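Local coordinates for protein KLTH0A00704p (Lachancea thermotolerans, PDB 4J2G) that acts in autophagy as a member of the Atg13 family, through an N-terminal HORMA domain (the part described here) that probably mediates recruitment of PI 3-kinase, at residues A[171-174]-A[175-179]; A[249-253]-A[254-258]. The protein carries 1 engineered substitution. All coordinates share one frame; numbering follows the deposited sequence.

Both contacts are local ones within a single HORMA domain. Contact 1 (171-179) comes first along the chain and lies at the C-terminal part of helix 158-177; contact 2 (249-258) follows much later, at the hairpin that joins strand 242-252 to strand 255-264 at one border of the five-stranded antiparallel sheet. Their centres are 22 Å apart and their nearest atoms about 9 Å, with no direct touch. The link between them is helix 158-177 itself: Leu-171, Leu-174 and Leu-178 meet strand 126-136 in contact 1, while earlier residues of the same helix touch Ile-250 and Leu-257 of contact 2. Both contacts thus help pack helices 18-39 and 158-177 against the sheet, the core of this domain.

Contact 1: residues A[171-174]-A[175-179]; sequences LETL and VGLLP
In Leu-174 the first torsion sets CG anti to the backbone N (chi1 170°), whereas in Leu-178, four residues on, CG stands beside the N (chi1 -69°). With these settings the two side chains cross obliquely, CD2 of Leu-174 lying 3.7 Å from CD1 of Leu-178. CG of Leu-178 also comes 3.5 Å from O of Leu-174, which brings the branch back against the preceding turn although the backbone there is already extended. Val-175 packs more tightly: its CG2 sits 3.0 Å from O of Leu-171, the very carbonyl that accepts the Val-175 N-H at 2.9 Å along a nearly straight path (162°). Leu-177 N is shared, bonding O of Thr-173 at 3.3 Å and, weakly, O of Leu-174 at 3.0 Å. Thr-173 suits the exposed side because its OG1 bonds back to O of Arg-169. Leucines suit the buried side, where Leu-171, Leu-174 and Leu-178 all touch Trp-132 of strand 126-136. With an alanine at Leu-178, CD2 of Leu-174 would probably lose its neighbour, and Trp-132 and Tyr-263 would be less well packed. This is the C-terminal part of an amphipathic helix, whose apolar stripe of Leu-171 and Leu-174, continued by Leu-178, is laid on the sheet and on helix 18-39 of the HORMA domain.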
loop_
_atom_site.group_PDB
_atom_site.type_symbol
_atom_site.label_atom_id
_atom_site.label_comp_id
_atom_site.label_asym_id
_atom_site.label_seq_id
_atom_site.Cartn_x
_atom_site.Cartn_y
_atom_site.Cartn_z
ATOM N N LEU A 171 5.145 -12.216 -0.725
ATOM C CA LEU A 171 4.411 -11.004 -0.914
ATOM C C LEU A 171 2.963 -11.360 -1.273
ATOM O O LEU A 171 2.068 -10.679 -0.805
ATOM C CB LEU A 171 5.109 -10.146 -1.961
ATOM C CG LEU A 171 4.420 -8.885 -2.471
ATOM C CD1 LEU A 171 4.425 -7.828 -1.340
ATOM C CD2 LEU A 171 5.275 -8.433 -3.656
ATOM N N GLU A 172 2.732 -12.454 -2.002
ATOM C CA GLU A 172 1.377 -12.836 -2.315
ATOM C C GLU A 172 0.653 -13.206 -1.037
ATOM O O GLU A 172 -0.523 -12.848 -0.820
ATOM C CB GLU A 172 1.324 -14.049 -3.198
ATOM C CG GLU A 172 1.499 -13.737 -4.646
ATOM C CD GLU A 172 1.644 -15.001 -5.466
ATOM O OE1 GLU A 172 0.767 -15.228 -6.333
ATOM O OE2 GLU A 172 2.618 -15.768 -5.234
ATOM N N THR A 173 1.373 -13.866 -0.157
ATOM C CA THR A 173 0.748 -14.234 1.082
ATOM C C THR A 173 0.570 -13.033 1.983
ATOM O O THR A 173 -0.436 -12.936 2.674
ATOM C CB THR A 173 1.579 -15.264 1.798
ATOM O OG1 THR A 173 1.839 -16.322 0.856
ATOM C CG2 THR A 173 0.811 -15.805 2.947
ATOM N N LEU A 174 1.540 -12.130 2.004
ATOM C CA LEU A 174 1.414 -11.050 2.926
ATOM C C LEU A 174 0.228 -10.184 2.507
ATOM O O LEU A 174 -0.521 -9.764 3.351
ATOM C CB LEU A 174 2.684 -10.244 2.999
ATOM C CG LEU A 174 2.791 -8.928 3.719
ATOM C CD1 LEU A 174 4.137 -8.377 3.402
ATOM C CD2 LEU A 174 1.851 -7.932 3.079
ATOM N N VAL A 175 0.050 -9.969 1.221
ATOM C CA VAL A 175 -1.029 -9.112 0.748
ATOM C C VAL A 175 -2.358 -9.700 1.202
ATOM O O VAL A 175 -3.211 -8.950 1.689
ATOM C CB VAL A 175 -1.084 -9.027 -0.773
ATOM C CG1 VAL A 175 -2.300 -8.204 -1.177
ATOM C CG2 VAL A 175 0.180 -8.364 -1.300
ATOM N N GLY A 176 -2.529 -11.030 1.097
ATOM C CA GLY A 176 -3.807 -11.535 1.415
ATOM C C GLY A 176 -4.091 -11.412 2.902
ATOM O O GLY A 176 -5.230 -11.451 3.287
ATOM N N LEU A 177 -3.068 -11.330 3.754
ATOM C CA LEU A 177 -3.294 -11.280 5.194
ATOM C C LEU A 177 -3.549 -9.879 5.791
ATOM O O LEU A 177 -3.765 -9.725 7.000
ATOM C CB LEU A 177 -2.088 -11.790 5.944
ATOM C CG LEU A 177 -1.567 -13.176 5.608
ATOM C CD1 LEU A 177 -0.186 -13.231 6.252
ATOM C CD2 LEU A 177 -2.495 -14.268 6.156
ATOM N N LEU A 178 -3.439 -8.829 5.031
ATOM C CA LEU A 178 -3.558 -7.576 5.735
ATOM C C LEU A 178 -5.024 -7.238 6.046
ATOM O O LEU A 178 -5.885 -7.730 5.406
ATOM C CB LEU A 178 -2.931 -6.475 4.902
ATOM C CG LEU A 178 -1.402 -6.697 4.864
ATOM C CD1 LEU A 178 -0.867 -5.647 3.934
ATOM C CD2 LEU A 178 -0.711 -6.618 6.226
ATOM N N PRO A 179 -5.272 -6.396 7.030
ATOM C CA PRO A 179 -6.633 -5.926 7.403
ATOM C C PRO A 179 -7.467 -5.390 6.264
ATOM O O PRO A 179 -8.697 -5.561 6.292
ATOM C CB PRO A 179 -6.332 -4.758 8.366
ATOM C CG PRO A 179 -5.064 -5.169 9.028
ATOM C CD PRO A 179 -4.228 -5.767 7.879
#

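Contact 2: residues A[249-253]-A[254-258]; sequences PIRTK and FGSLR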
loop_
_atom_site.group_PDB
_atom_site.type_symbol
_atom_site.label_atom_id
_atom_site.label_comp_id
_atom_site.label_asym_id
_atom_site.label_seq_id
_atom_site.Cartn_x
_atom_site.Cartn_y
_atom_site.Cartn_z
ATOM N N PRO A 249 15.606 -7.813 3.160
ATOM C CA PRO A 249 15.980 -7.280 1.874
ATOM C C PRO A 249 16.664 -8.313 1.008
ATOM O O PRO A 249 17.223 -9.310 1.507
ATOM C CB PRO A 249 16.906 -6.130 2.243
ATOM C CG PRO A 249 16.437 -5.712 3.614
ATOM C CD PRO A 249 16.226 -7.054 4.259
ATOM N N ILE A 250 16.548 -8.132 -0.291
ATOM C CA ILE A 250 17.310 -8.962 -1.178
ATOM C C ILE A 250 18.623 -8.252 -1.472
ATOM O O ILE A 250 18.646 -7.086 -1.906
ATOM C CB ILE A 250 16.510 -9.371 -2.407
ATOM C CG1 ILE A 250 15.403 -10.306 -1.933
ATOM C CG2 ILE A 250 17.409 -10.073 -3.403
ATOM C CD1 ILE A 250 14.601 -10.943 -3.038
ATOM N N ARG A 251 19.704 -8.954 -1.132
ATOM C CA ARG A 251 21.055 -8.454 -1.323
ATOM C C ARG A 251 21.432 -8.604 -2.786
ATOM O O ARG A 251 21.346 -9.707 -3.335
ATOM C CB ARG A 251 22.041 -9.201 -0.424
ATOM C CG ARG A 251 22.438 -8.448 0.844
ATOM C CD ARG A 251 21.353 -8.430 1.915
ATOM N NE ARG A 251 21.250 -7.096 2.530
ATOM C CZ ARG A 251 20.699 -6.841 3.716
ATOM N NH1 ARG A 251 20.188 -7.846 4.441
ATOM N NH2 ARG A 251 20.656 -5.582 4.176
ATOM N N THR A 252 21.782 -7.479 -3.410
ATOM C CA THR A 252 22.285 -7.448 -4.780
ATOM C C THR A 252 23.452 -6.447 -5.002
ATOM O O THR A 252 23.610 -5.448 -4.267
ATOM C CB THR A 252 21.149 -7.131 -5.758
ATOM O OG1 THR A 252 21.307 -7.943 -6.915
ATOM C CG2 THR A 252 21.150 -5.657 -6.161
ATOM N N LYS A 253 24.256 -6.716 -6.033
ATOM C CA LYS A 253 25.424 -5.889 -6.325
ATOM C C LYS A 253 25.095 -4.411 -6.531
ATOM O O LYS A 253 25.876 -3.524 -6.167
ATOM C CB LYS A 253 26.197 -6.446 -7.512
ATOM C CG LYS A 253 25.432 -6.558 -8.820
ATOM C CD LYS A 253 26.289 -7.282 -9.857
ATOM C CE LYS A 253 26.693 -8.676 -9.374
ATOM N NZ LYS A 253 28.015 -9.111 -9.916
ATOM N N PHE A 254 23.934 -4.150 -7.104
ATOM C CA PHE A 254 23.453 -2.775 -7.264
ATOM C C PHE A 254 22.834 -2.187 -6.005
ATOM O O PHE A 254 22.445 -1.029 -6.003
ATOM C CB PHE A 254 22.443 -2.700 -8.388
ATOM C CG PHE A 254 22.810 -3.533 -9.570
ATOM C CD1 PHE A 254 23.864 -3.155 -10.410
ATOM C CD2 PHE A 254 22.121 -4.700 -9.845
ATOM C CE1 PHE A 254 24.206 -3.919 -11.515
ATOM C CE2 PHE A 254 22.460 -5.465 -10.949
ATOM C CZ PHE A 254 23.500 -5.073 -11.786
ATOM N N GLY A 255 22.761 -2.976 -4.939
ATOM C CA GLY A 255 22.128 -2.519 -3.698
ATOM C C GLY A 255 21.140 -3.525 -3.121
ATOM O O GLY A 255 21.129 -4.723 -3.483
ATOM N N SER A 256 20.310 -3.059 -2.198
ATOM C CA SER A 256 19.343 -3.964 -1.598
ATOM C C SER A 256 17.929 -3.729 -2.110
ATOM O O SER A 256 17.458 -2.569 -2.263
ATOM C CB SER A 256 19.401 -3.869 -0.096
ATOM O OG SER A 256 20.604 -4.437 0.338
ATOM N N LEU A 257 17.250 -4.816 -2.423
ATOM C CA LEU A 257 15.834 -4.653 -2.769
ATOM C C LEU A 257 14.991 -4.672 -1.480
ATOM O O LEU A 257 14.976 -5.661 -0.779
ATOM C CB LEU A 257 15.419 -5.702 -3.780
ATOM C CG LEU A 257 14.307 -5.433 -4.820
ATOM C CD1 LEU A 257 13.908 -6.792 -5.374
ATOM C CD2 LEU A 257 13.037 -4.727 -4.344
ATOM N N ARG A 258 14.342 -3.556 -1.149
ATOM C CA ARG A 258 13.606 -3.426 0.138
ATOM C C ARG A 258 12.121 -3.144 -0.164
ATOM O O ARG A 258 11.805 -2.183 -0.897
ATOM C CB ARG A 258 14.129 -2.227 0.965
ATOM C CG ARG A 258 15.574 -2.328 1.443
ATOM C CD ARG A 258 16.018 -1.151 2.287
ATOM N NE ARG A 258 17.459 -1.159 2.622
ATOM C CZ ARG A 258 18.101 -1.975 3.483
ATOM N NH1 ARG A 258 17.481 -2.937 4.174
ATOM N NH2 ARG A 258 19.406 -1.807 3.674
HETATM O O HOH W 1 19.916 -3.563 6.305
#
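Lys-253 and Phe-254 form the closely packed end of the hairpin: CG of the lysine sits over the ring centre, 3.7 Å from the centroid and only 6° off its normal, a CH-pi contact. With chi1 at 59°, CG of Lys-253 lies between its own N and carbonyl carbon, and from there the aliphatic chain passes over the ring face toward CZ. Trp-23 of helix 18-39 stacks with the same ring, so a large aromatic fits well at this bend. On the sheet face shared by Ile-250, Thr-252 and Leu-257, the CB atoms of Ile-250 and Leu-257 meet at 4.1 Å; both residues press on helix 158-177, where branched apolar chains are apt. The framework is a beta hairpin with a two-residue loop, closed by a type I turn from Thr-252 to Gly-255. Gly-255 N bonds Thr-252 O from well above the carbonyl plane, at 2.7 Å, and the backbone angles of Gly-255 leave no place for a CB. Farther along, Ile-250 and Leu-257 exchange two backbone hydrogen bonds, as a hydrogen-bonded antiparallel pair, with Leu-257 N 2.7 Å from Ile-250 O. The arginine ends on the side of Arg-251 are solvent-exposed, although Ser-256 at their base is buried. The guanidinium planes of Arg-251 and Arg-258 are turned 86° apart. Their NH2 atoms stand 4.0 Å from each other. One water accepts from both, 3.0 Å from NH2 of Arg-251 and 3.2 Å from NH2 of Arg-258, which probably eases the like charges. CB of Pro-249 covers one face of the Arg-251 group, while its CG approaches NH1 of Arg-258 to 3.0 Å.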